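Local atomic coordinates of D-galactonate dehydratase family member RspA (PDB entry 3T6C), a protein that catalyses, at low rate, the dehydration of D-gluconate to 2-dehydro-3-deoxy-D-gluconate, binding one magnesium ion per subunit. Residues T345-P350 against G372-T377; G144-V149 against Q395-V400; G357-M362 against G389-D394. One frame throughout, in Å; residues are numbered along the deposited sequence. Where two conformers were deposited one is given.

Contact 1 (T345-P350 against G372-T377). With GCO (D-gluconic acid), chain D.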
loop_
_atom_site.group_PDB
_atom_site.type_symbol
_atom_site.label_atom_id
_atom_site.label_comp_id
_atom_site.label_asym_id
_atom_site.label_seq_id
_atom_site.Cartn_x
_atom_site.Cartn_y
_atom_site.Cartn_z
ATOM N N THR A 345 1.781 -25.936 -11.628
ATOM C CA THR A 345 2.520 -25.893 -12.920
ATOM C C THR A 345 1.656 -26.384 -14.081
ATOM O O THR A 345 0.840 -27.325 -13.922
ATOM C CB THR A 345 3.846 -26.713 -12.866
ATOM O OG1 THR A 345 3.525 -28.118 -12.843
ATOM C CG2 THR A 345 4.653 -26.358 -11.625
ATOM N N ALA A 346 1.728 -25.671 -15.217
ATOM C CA ALA A 346 1.184 -26.205 -16.463
ATOM C C ALA A 346 2.202 -25.817 -17.535
ATOM O O ALA A 346 1.906 -24.959 -18.410
ATOM C CB ALA A 346 -0.184 -25.454 -16.679
ATOM N N TRP A 347 3.231 -26.633 -17.714
ATOM C CA TRP A 347 4.269 -26.246 -18.691
ATOM C C TRP A 347 3.704 -26.278 -20.099
ATOM O O TRP A 347 2.946 -27.175 -20.462
ATOM C CB TRP A 347 5.481 -27.204 -18.600
ATOM C CG TRP A 347 6.041 -27.371 -17.192
ATOM C CD1 TRP A 347 6.138 -28.541 -16.491
ATOM C CD2 TRP A 347 6.566 -26.358 -16.346
ATOM N NE1 TRP A 347 6.708 -28.325 -15.263
ATOM C CE2 TRP A 347 6.967 -26.996 -15.132
ATOM C CE3 TRP A 347 6.749 -24.967 -16.481
ATOM C CZ2 TRP A 347 7.596 -26.317 -14.100
ATOM C CZ3 TRP A 347 7.335 -24.275 -15.400
ATOM C CH2 TRP A 347 7.751 -24.961 -14.240
ATOM N N HIS A 348 4.156 -25.308 -20.907
ATOM C CA HIS A 348 3.757 -25.243 -22.347
ATOM C C HIS A 348 4.334 -26.426 -23.122
ATOM O O HIS A 348 5.536 -26.761 -22.985
ATOM C CB HIS A 348 4.262 -23.901 -22.861
ATOM C CG HIS A 348 4.093 -23.677 -24.347
ATOM N ND1 HIS A 348 5.136 -23.879 -25.231
ATOM C CD2 HIS A 348 3.050 -23.226 -25.090
ATOM C CE1 HIS A 348 4.735 -23.578 -26.463
ATOM N NE2 HIS A 348 3.489 -23.146 -26.401
ATOM N N SER A 349 3.446 -27.158 -23.808
ATOM C CA SER A 349 3.895 -28.331 -24.566
ATOM C C SER A 349 3.001 -28.703 -25.759
ATOM O O SER A 349 2.318 -29.725 -25.689
ATOM C CB SER A 349 3.969 -29.494 -23.581
ATOM O OG SER A 349 4.823 -30.498 -24.117
ATOM N N PRO A 350 2.965 -27.897 -26.793
ATOM C CA PRO A 350 2.276 -28.017 -28.073
ATOM C C PRO A 350 3.234 -28.749 -29.046
ATOM O O PRO A 350 3.918 -29.698 -28.677
ATOM C CB PRO A 350 1.963 -26.573 -28.433
ATOM C CG PRO A 350 3.130 -25.888 -28.030
ATOM C CD PRO A 350 3.712 -26.634 -26.788
ATOM N N GLY A 372 0.104 -29.032 -11.808
ATOM C CA GLY A 372 -1.274 -28.802 -12.251
ATOM C C GLY A 372 -1.882 -29.630 -13.376
ATOM O O GLY A 372 -2.766 -30.445 -13.172
ATOM N N ILE A 373 -1.282 -29.510 -14.556
ATOM C CA ILE A 373 -1.772 -30.272 -15.703
ATOM C C ILE A 373 -0.646 -30.297 -16.734
ATOM O O ILE A 373 0.224 -29.409 -16.699
ATOM C CB ILE A 373 -3.107 -29.664 -16.256
ATOM C CG1 ILE A 373 -3.786 -30.648 -17.209
ATOM C CG2 ILE A 373 -2.831 -28.347 -17.001
ATOM C CD1 ILE A 373 -4.265 -31.946 -16.473
ATOM N N GLN A 374 -0.675 -31.285 -17.645
ATOM C CA GLN A 374 0.308 -31.261 -18.754
ATOM C C GLN A 374 -0.373 -31.226 -20.119
ATOM O O GLN A 374 -0.991 -32.195 -20.539
ATOM C CB GLN A 374 1.206 -32.500 -18.675
ATOM C CG GLN A 374 2.404 -32.465 -19.677
ATOM C CD GLN A 374 3.135 -31.119 -19.634
ATOM O OE1 GLN A 374 2.963 -30.288 -20.556
ATOM N NE2 GLN A 374 3.883 -30.861 -18.563
ATOM N N GLU A 375 -0.228 -30.101 -20.817
ATOM C CA GLU A 375 -0.631 -29.988 -22.210
ATOM C C GLU A 375 0.012 -31.081 -23.030
ATOM O O GLU A 375 1.195 -31.383 -22.808
ATOM C CB GLU A 375 -0.109 -28.653 -22.722
ATOM C CG GLU A 375 -0.643 -28.295 -24.107
ATOM C CD GLU A 375 -0.259 -26.895 -24.519
ATOM O OE1 GLU A 375 0.657 -26.303 -23.952
ATOM O OE2 GLU A 375 -0.893 -26.352 -25.455
ATOM N N TYR A 376 -0.735 -31.638 -23.987
ATOM C CA TYR A 376 -0.164 -32.684 -24.805
ATOM C C TYR A 376 -0.686 -32.583 -26.222
ATOM O O TYR A 376 -1.892 -32.425 -26.432
ATOM C CB TYR A 376 -0.594 -34.013 -24.211
ATOM C CG TYR A 376 -0.119 -35.186 -25.028
ATOM C CD1 TYR A 376 1.206 -35.537 -25.006
ATOM C CD2 TYR A 376 -1.017 -35.920 -25.790
ATOM C CE1 TYR A 376 1.648 -36.604 -25.738
ATOM C CE2 TYR A 376 -0.574 -37.013 -26.543
ATOM C CZ TYR A 376 0.746 -37.313 -26.493
ATOM O OH TYR A 376 1.222 -38.381 -27.222
ATOM N N THR A 377 0.214 -32.697 -27.202
ATOM C CA THR A 377 -0.263 -32.905 -28.577
ATOM C C THR A 377 0.411 -34.153 -29.093
ATOM O O THR A 377 1.592 -34.425 -28.823
ATOM C CB THR A 377 0.015 -31.702 -29.519
ATOM O OG1 THR A 377 1.394 -31.418 -29.481
ATOM C CG2 THR A 377 -0.718 -30.459 -29.101
HETATM C C1 GCO D . -0.429 -23.205 -26.529
HETATM C C2 GCO D . 0.210 -22.081 -27.254
HETATM C C3 GCO D . 0.707 -22.421 -28.646
HETATM C C4 GCO D . 1.581 -21.309 -29.190
HETATM C C5 GCO D . 2.705 -21.895 -30.010
HETATM C C6 GCO D . 3.649 -20.850 -30.577
HETATM O O1A GCO D . -0.159 -24.414 -26.790
HETATM O O1B GCO D . -1.154 -22.928 -25.519
HETATM O O2 GCO D . -0.578 -20.930 -27.098
HETATM O O3 GCO D . -0.418 -22.628 -29.416
HETATM O O4 GCO D . 0.767 -20.470 -29.988
HETATM O O5 GCO D . 3.418 -22.765 -29.212
HETATM O O6 GCO D . 4.731 -21.379 -31.318
HETATM O O HOH W 1 2.997 -28.815 -15.570
HETATM O O HOH W 2 0.606 -27.843 -19.222
HETATM O O HOH W 3 3.381 -32.884 -23.670
HETATM O O HOH W 4 3.148 -32.508 -26.562
#
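In the gluconate pocket at the mouth of the enolase-type barrel, Glu375 reaches across to the loop that carries His348, Ser349 and Pro350. Its extended chain, CG anti to the backbone N (chi1 -171°), carries the carboxylate to that loop's backbone. Ser349 N donates to Glu375 OE1 over 2.9 Å in an almost straight bond (174° at the hydrogen), coming from above the carboxylate plane. Arg319 forms a salt bridge with the same oxygen, while Glu375 OE2 bonds to His150 and lies 2.5 Å from gluconate O1A, close enough that a proton probably lies between the two acid groups. His348 NE2 donates to gluconate O5 at 2.8 Å; its ND1 pairs with His321, and Pro350 CD sits over one ring face. Pro350 CG is 3.4 Å from gluconate O5; by similarity this position is important for activity and substrate specificity.

Farther from the substrate, Gln374 bends at chi2 and lays its amide nearly coplanar with the Trp347 ring (16°), NE2 at the ring edge, 3.8 Å from Trp347 CD1; that NE2 bonds to Asp365. Ile373 N donates to Thr345 O (3.1 Å), and a water donates to Trp347 O and Ile373 O and accepts from Glu375 N. The segments run parallel as the ends of a beta-alpha-beta crossover, with the connecting helix 355-367 packed against Trp347, Ser349 and Gln374, and strand 145-151 against Ile373.

Contact 2 (G144-V149 against Q395-V400)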
loop_
_atom_site.group_PDB
_atom_site.type_symbol
_atom_site.label_atom_id
_atom_site.label_comp_id
_atom_site.label_asym_id
_atom_site.label_seq_id
_atom_site.Cartn_x
_atom_site.Cartn_y
_atom_site.Cartn_z
ATOM N N GLY A 144 1.172 -41.271 -12.852
ATOM C CA GLY A 144 0.783 -40.981 -14.220
ATOM C C GLY A 144 0.694 -39.439 -14.263
ATOM O O GLY A 144 0.443 -38.799 -13.237
ATOM N N ILE A 145 0.896 -38.866 -15.444
ATOM C CA ILE A 145 0.813 -37.412 -15.627
ATOM C C ILE A 145 -0.477 -37.065 -16.370
ATOM O O ILE A 145 -0.682 -37.453 -17.534
ATOM C CB ILE A 145 2.024 -36.919 -16.461
ATOM C CG1 ILE A 145 3.323 -37.082 -15.652
ATOM C CG2 ILE A 145 1.817 -35.463 -16.981
ATOM C CD1 ILE A 145 3.311 -36.508 -14.239
ATOM N N ALA A 146 -1.361 -36.349 -15.702
ATOM C CA ALA A 146 -2.643 -35.971 -16.332
ATOM C C ALA A 146 -2.458 -34.991 -17.480
ATOM O O ALA A 146 -1.684 -34.004 -17.387
ATOM C CB ALA A 146 -3.604 -35.416 -15.284
ATOM N N LEU A 147 -3.154 -35.281 -18.580
ATOM C CA LEU A 147 -2.993 -34.536 -19.835
ATOM C C LEU A 147 -4.218 -33.690 -20.156
ATOM O O LEU A 147 -5.352 -34.108 -19.904
ATOM C CB LEU A 147 -2.730 -35.521 -20.995
ATOM C CG LEU A 147 -1.579 -36.502 -20.754
ATOM C CD1 LEU A 147 -1.536 -37.450 -21.984
ATOM C CD2 LEU A 147 -0.274 -35.747 -20.626
ATOM N N TYR A 148 -4.023 -32.505 -20.765
ATOM C CA TYR A 148 -5.120 -31.921 -21.518
ATOM C C TYR A 148 -4.790 -31.846 -22.994
ATOM O O TYR A 148 -3.610 -31.774 -23.365
ATOM C CB TYR A 148 -5.519 -30.528 -21.008
ATOM C CG TYR A 148 -4.619 -29.324 -21.395
ATOM C CD1 TYR A 148 -4.824 -28.632 -22.615
ATOM C CD2 TYR A 148 -3.650 -28.855 -20.530
ATOM C CE1 TYR A 148 -4.035 -27.519 -22.950
ATOM C CE2 TYR A 148 -2.890 -27.698 -20.819
ATOM C CZ TYR A 148 -3.063 -27.068 -22.031
ATOM O OH TYR A 148 -2.278 -25.965 -22.282
ATOM N N VAL A 149 -5.831 -31.898 -23.813
ATOM C CA VAL A 149 -5.660 -31.962 -25.234
ATOM C C VAL A 149 -6.470 -30.844 -25.879
ATOM O O VAL A 149 -7.328 -30.227 -25.247
ATOM C CB VAL A 149 -6.108 -33.316 -25.798
ATOM C CG1 VAL A 149 -5.075 -34.406 -25.438
ATOM C CG2 VAL A 149 -7.539 -33.672 -25.347
ATOM N N GLN A 395 -5.360 -43.535 -21.950
ATOM C CA GLN A 395 -6.520 -43.120 -21.157
ATOM C C GLN A 395 -6.279 -41.843 -20.366
ATOM O O GLN A 395 -6.580 -41.783 -19.162
ATOM C CB GLN A 395 -7.019 -44.246 -20.252
ATOM C CG GLN A 395 -7.494 -45.468 -21.047
ATOM C CD GLN A 395 -8.748 -45.161 -21.840
ATOM O OE1 GLN A 395 -9.708 -44.573 -21.311
ATOM N NE2 GLN A 395 -8.752 -45.550 -23.119
ATOM N N GLY A 396 -5.758 -40.836 -21.051
ATOM C CA GLY A 396 -5.686 -39.499 -20.470
ATOM C C GLY A 396 -4.478 -39.210 -19.591
ATOM O O GLY A 396 -4.385 -38.113 -19.025
ATOM N N TYR A 397 -3.558 -40.161 -19.472
ATOM C CA TYR A 397 -2.358 -40.002 -18.660
ATOM C C TYR A 397 -1.139 -40.354 -19.492
ATOM O O TYR A 397 -1.212 -41.248 -20.367
ATOM C CB TYR A 397 -2.382 -40.951 -17.460
ATOM C CG TYR A 397 -3.306 -40.526 -16.363
ATOM C CD1 TYR A 397 -2.909 -39.558 -15.426
ATOM C CD2 TYR A 397 -4.581 -41.115 -16.220
ATOM C CE1 TYR A 397 -3.763 -39.151 -14.418
ATOM C CE2 TYR A 397 -5.447 -40.715 -15.185
ATOM C CZ TYR A 397 -5.020 -39.749 -14.276
ATOM O OH TYR A 397 -5.865 -39.349 -13.233
ATOM N N ALA A 398 -0.011 -39.705 -19.211
ATOM C CA ALA A 398 1.261 -40.095 -19.791
ATOM C C ALA A 398 2.099 -40.884 -18.800
ATOM O O ALA A 398 2.131 -40.602 -17.580
ATOM C CB ALA A 398 2.052 -38.878 -20.259
ATOM N N TYR A 399 2.770 -41.886 -19.345
ATOM C CA TYR A 399 3.637 -42.766 -18.554
ATOM C C TYR A 399 5.063 -42.669 -19.098
ATOM O O TYR A 399 5.369 -43.168 -20.191
ATOM C CB TYR A 399 3.081 -44.188 -18.659
ATOM C CG TYR A 399 1.698 -44.262 -18.033
ATOM C CD1 TYR A 399 1.544 -44.339 -16.663
ATOM C CD2 TYR A 399 0.548 -44.173 -18.810
ATOM C CE1 TYR A 399 0.279 -44.366 -16.089
ATOM C CE2 TYR A 399 -0.721 -44.202 -18.258
ATOM C CZ TYR A 399 -0.828 -44.277 -16.889
ATOM O OH TYR A 399 -2.085 -44.352 -16.338
ATOM N N VAL A 400 5.949 -42.047 -18.336
ATOM C CA VAL A 400 7.348 -41.921 -18.784
ATOM C C VAL A 400 8.084 -43.210 -18.456
ATOM O O VAL A 400 7.756 -43.885 -17.466
ATOM C CB VAL A 400 8.104 -40.682 -18.178
ATOM C CG1 VAL A 400 7.299 -39.401 -18.470
ATOM C CG2 VAL A 400 8.319 -40.838 -16.730
HETATM O O HOH W 5 -6.801 -36.307 -19.261
#
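Tyr397 lays its ring beside the backbone of the neighbouring strand. Its CG stands anti to the carbonyl carbon (chi1 -75°), which brings CD1 to 3.6 Å from Ala146 N and CE1 to 3.8 Å from Ala146 CB, so the two lie along Ala146 from its amide to its methyl. Both residues put their side chains on the same face of the sheet, as a non-hydrogen-bonded antiparallel pair. On the other face Ile145 and Ala398 form the hydrogen-bonded pair: Ile145 N donates to Ala398 O (3.0 Å), and Ala398 N returns a bond to Ile145 O (2.9 Å). Leu147 N reaches Gly396 O at 3.1 Å, extending the pairing to the turn.

The segment 395-400 is the second arm of a beta hairpin, 392-394 with 397-399, reversed by a type I' turn at Gln395 and Gly396, both with positive phi. It adds antiparallel to strand 145-151, which belongs to the parallel barrel sheet; on the same edge strand 173-176 takes over at Val149, while the other edge pairs with strand 374-375.

Leu147 leans over the hairpin with CG beside its own backbone N (chi1 -53°) and the chain continuing extended (chi2 177°). Its two methyls divide the work: CD2 meets Ala398 CB at 3.9 Å, and CD1 comes to 3.8 Å from Tyr397 C. At the far end Tyr399 CE1 approaches Gly144 CA at 3.9 Å. Beyond the contact both tyrosine hydroxyls bond to a second subunit, Tyr397 OH to Arg206 O and Tyr399 OH to Arg209 N, and the Tyr399 ring makes a cation-pi contact with that Arg209.

Contact 3 (G357-M362 against G389-D394)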
loop_
_atom_site.group_PDB
_atom_site.type_symbol
_atom_site.label_atom_id
_atom_site.label_comp_id
_atom_site.label_asym_id
_atom_site.label_seq_id
_atom_site.Cartn_x
_atom_site.Cartn_y
_atom_site.Cartn_z
ATOM N N GLY A 357 12.246 -32.119 -24.744
ATOM C CA GLY A 357 11.545 -31.104 -23.949
ATOM C C GLY A 357 10.274 -31.671 -23.320
ATOM O O GLY A 357 9.969 -31.380 -22.161
ATOM N N VAL A 358 9.571 -32.522 -24.068
ATOM C CA VAL A 358 8.382 -33.185 -23.511
ATOM C C VAL A 358 8.764 -34.031 -22.313
ATOM O O VAL A 358 8.094 -33.993 -21.265
ATOM C CB VAL A 358 7.710 -34.062 -24.571
ATOM C CG1 VAL A 358 6.588 -34.915 -23.945
ATOM C CG2 VAL A 358 7.156 -33.153 -25.640
ATOM N N CYS A 359 9.855 -34.793 -22.430
ATOM C CA CYS A 359 10.334 -35.599 -21.289
ATOM C C CYS A 359 10.775 -34.730 -20.118
ATOM O O CYS A 359 10.439 -35.024 -18.975
ATOM C CB CYS A 359 11.487 -36.523 -21.715
ATOM S SG CYS A 359 10.951 -37.886 -22.775
ATOM N N ALA A 360 11.476 -33.616 -20.377
ATOM C CA ALA A 360 11.852 -32.723 -19.290
ATOM C C ALA A 360 10.624 -32.182 -18.561
ATOM O O ALA A 360 10.584 -32.220 -17.333
ATOM C CB ALA A 360 12.613 -31.557 -19.875
ATOM N N ASN A 361 9.610 -31.734 -19.325
ATOM C CA ASN A 361 8.361 -31.272 -18.683
ATOM C C ASN A 361 7.836 -32.354 -17.756
ATOM O O ASN A 361 7.417 -32.086 -16.620
ATOM C CB ASN A 361 7.244 -31.003 -19.682
ATOM C CG ASN A 361 7.466 -29.787 -20.524
ATOM O OD1 ASN A 361 8.236 -28.880 -20.189
ATOM N ND2 ASN A 361 6.678 -29.705 -21.618
ATOM N N MET A 362 7.823 -33.595 -18.252
ATOM C CA MET A 362 7.169 -34.665 -17.515
ATOM C C MET A 362 7.990 -35.120 -16.289
ATOM O O MET A 362 7.398 -35.571 -15.307
ATOM C CB MET A 362 6.860 -35.844 -18.450
ATOM C CG MET A 362 5.671 -35.464 -19.329
ATOM S SD MET A 362 5.211 -36.804 -20.389
ATOM C CE MET A 362 3.846 -36.020 -21.298
ATOM N N GLY A 389 12.174 -43.555 -26.907
ATOM C CA GLY A 389 11.921 -43.214 -25.501
ATOM C C GLY A 389 10.751 -42.288 -25.241
ATOM O O GLY A 389 10.526 -41.902 -24.104
ATOM N N CYS A 390 9.993 -41.894 -26.266
ATOM C CA CYS A 390 8.894 -40.969 -26.014
ATOM C C CYS A 390 7.925 -41.596 -24.991
ATOM O O CYS A 390 7.770 -42.837 -24.978
ATOM C CB CYS A 390 8.122 -40.738 -27.304
ATOM S SG CYS A 390 9.032 -39.676 -28.478
ATOM N N PRO A 391 7.325 -40.761 -24.125
ATOM C CA PRO A 391 6.322 -41.284 -23.178
ATOM C C PRO A 391 5.167 -42.049 -23.847
ATOM O O PRO A 391 4.845 -41.796 -25.007
ATOM C CB PRO A 391 5.802 -40.016 -22.494
ATOM C CG PRO A 391 6.976 -39.092 -22.491
ATOM C CD PRO A 391 7.764 -39.394 -23.758
ATOM N N GLU A 392 4.578 -42.996 -23.115
ATOM C CA GLU A 392 3.402 -43.710 -23.576
ATOM C C GLU A 392 2.193 -42.910 -23.102
ATOM O O GLU A 392 2.217 -42.406 -21.971
ATOM C CB GLU A 392 3.355 -45.080 -22.887
ATOM C CG GLU A 392 2.132 -45.921 -23.200
ATOM C CD GLU A 392 2.035 -47.195 -22.333
ATOM O OE1 GLU A 392 2.938 -47.440 -21.497
ATOM O OE2 GLU A 392 1.024 -47.927 -22.483
ATOM N N VAL A 393 1.130 -42.834 -23.895
ATOM C CA VAL A 393 -0.114 -42.160 -23.449
ATOM C C VAL A 393 -1.239 -43.204 -23.480
ATOM O O VAL A 393 -1.366 -43.958 -24.460
ATOM C CB VAL A 393 -0.414 -40.978 -24.356
ATOM C CG1 VAL A 393 -1.764 -40.360 -24.019
ATOM C CG2 VAL A 393 0.763 -39.922 -24.211
ATOM N N ASP A 394 -1.976 -43.309 -22.389
ATOM C CA ASP A 394 -3.063 -44.280 -22.275
ATOM C C ASP A 394 -4.141 -43.612 -21.435
ATOM O O ASP A 394 -3.867 -43.252 -20.289
ATOM C CB ASP A 394 -2.446 -45.460 -21.502
ATOM C CG ASP A 394 -3.398 -46.673 -21.262
ATOM O OD1 ASP A 394 -4.394 -46.843 -21.965
ATOM O OD2 ASP A 394 -3.072 -47.493 -20.359
#
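Met362 lays its sulfur against the ring of Pro391: SD is 3.6 Å from Pro391 CG and 3.9 Å from Pro391 CB. The methionine is stretched out, with CG anti to the carbonyl carbon (chi1 -75°) and the rest of the chain extended, so the thioether arrives at the proline from the helix at full length and the two side chains cross at a slant. One turn back along the helix, Cys359 brings a second sulfur to the same ring, its SG 3.7 Å from Pro391 CD. Val358 adds a looser touch, CG1 to Pro391 CG at 4.4 Å. The pyrrolidine ring is therefore met by Val358 and Cys359 from one turn and by Met362 from the next; the backbone bond from Met362 N to Val358 O joins the two turns.

No hydrogen bond joins the two segments, and the contact is apolar, two sulfurs and a valine methyl around one proline. The polar backbone of that proline is dealt with elsewhere: Pro391 O accepts a bond from Arg384. At the backbone angles of Gly389, two residues earlier, a CB would be jammed against the carbonyl O of the preceding residue, which calls for glycine.

Helix 355-367 packs on the outside of the barrel here, and its Met362 also sets CE 3.5 Å from Ala398 CB in strand 397-399. Past Pro391 the chain enters strand 392-394, which pairs with 397-399 and sends Glu392 and Asp394 to salt bridges with Arg209 of a second subunit.

In the fold
Contact 1 is the deep one, near the chain's centre and against the substrate; contacts 2 and 3 are also buried but lie farther out, where their hairpin meets a second subunit. Chemistry follows place: charged and polar groups, with bridging waters, in contact 1, regular strand pairing in contact 2, and sulfur and aliphatic carbon alone in contact 3. They share elements. Strand 145-151 of contact 2 also binds strand 374-375 of contact 1, with Gln374 N 2.9 Å from Ala146 O. The helix of contact 3 links the two segments of contact 1, and Asn361 on it lies against Ser349 and Gln374. The hairpin 392-399 supplies one segment each to contacts 2 and 3.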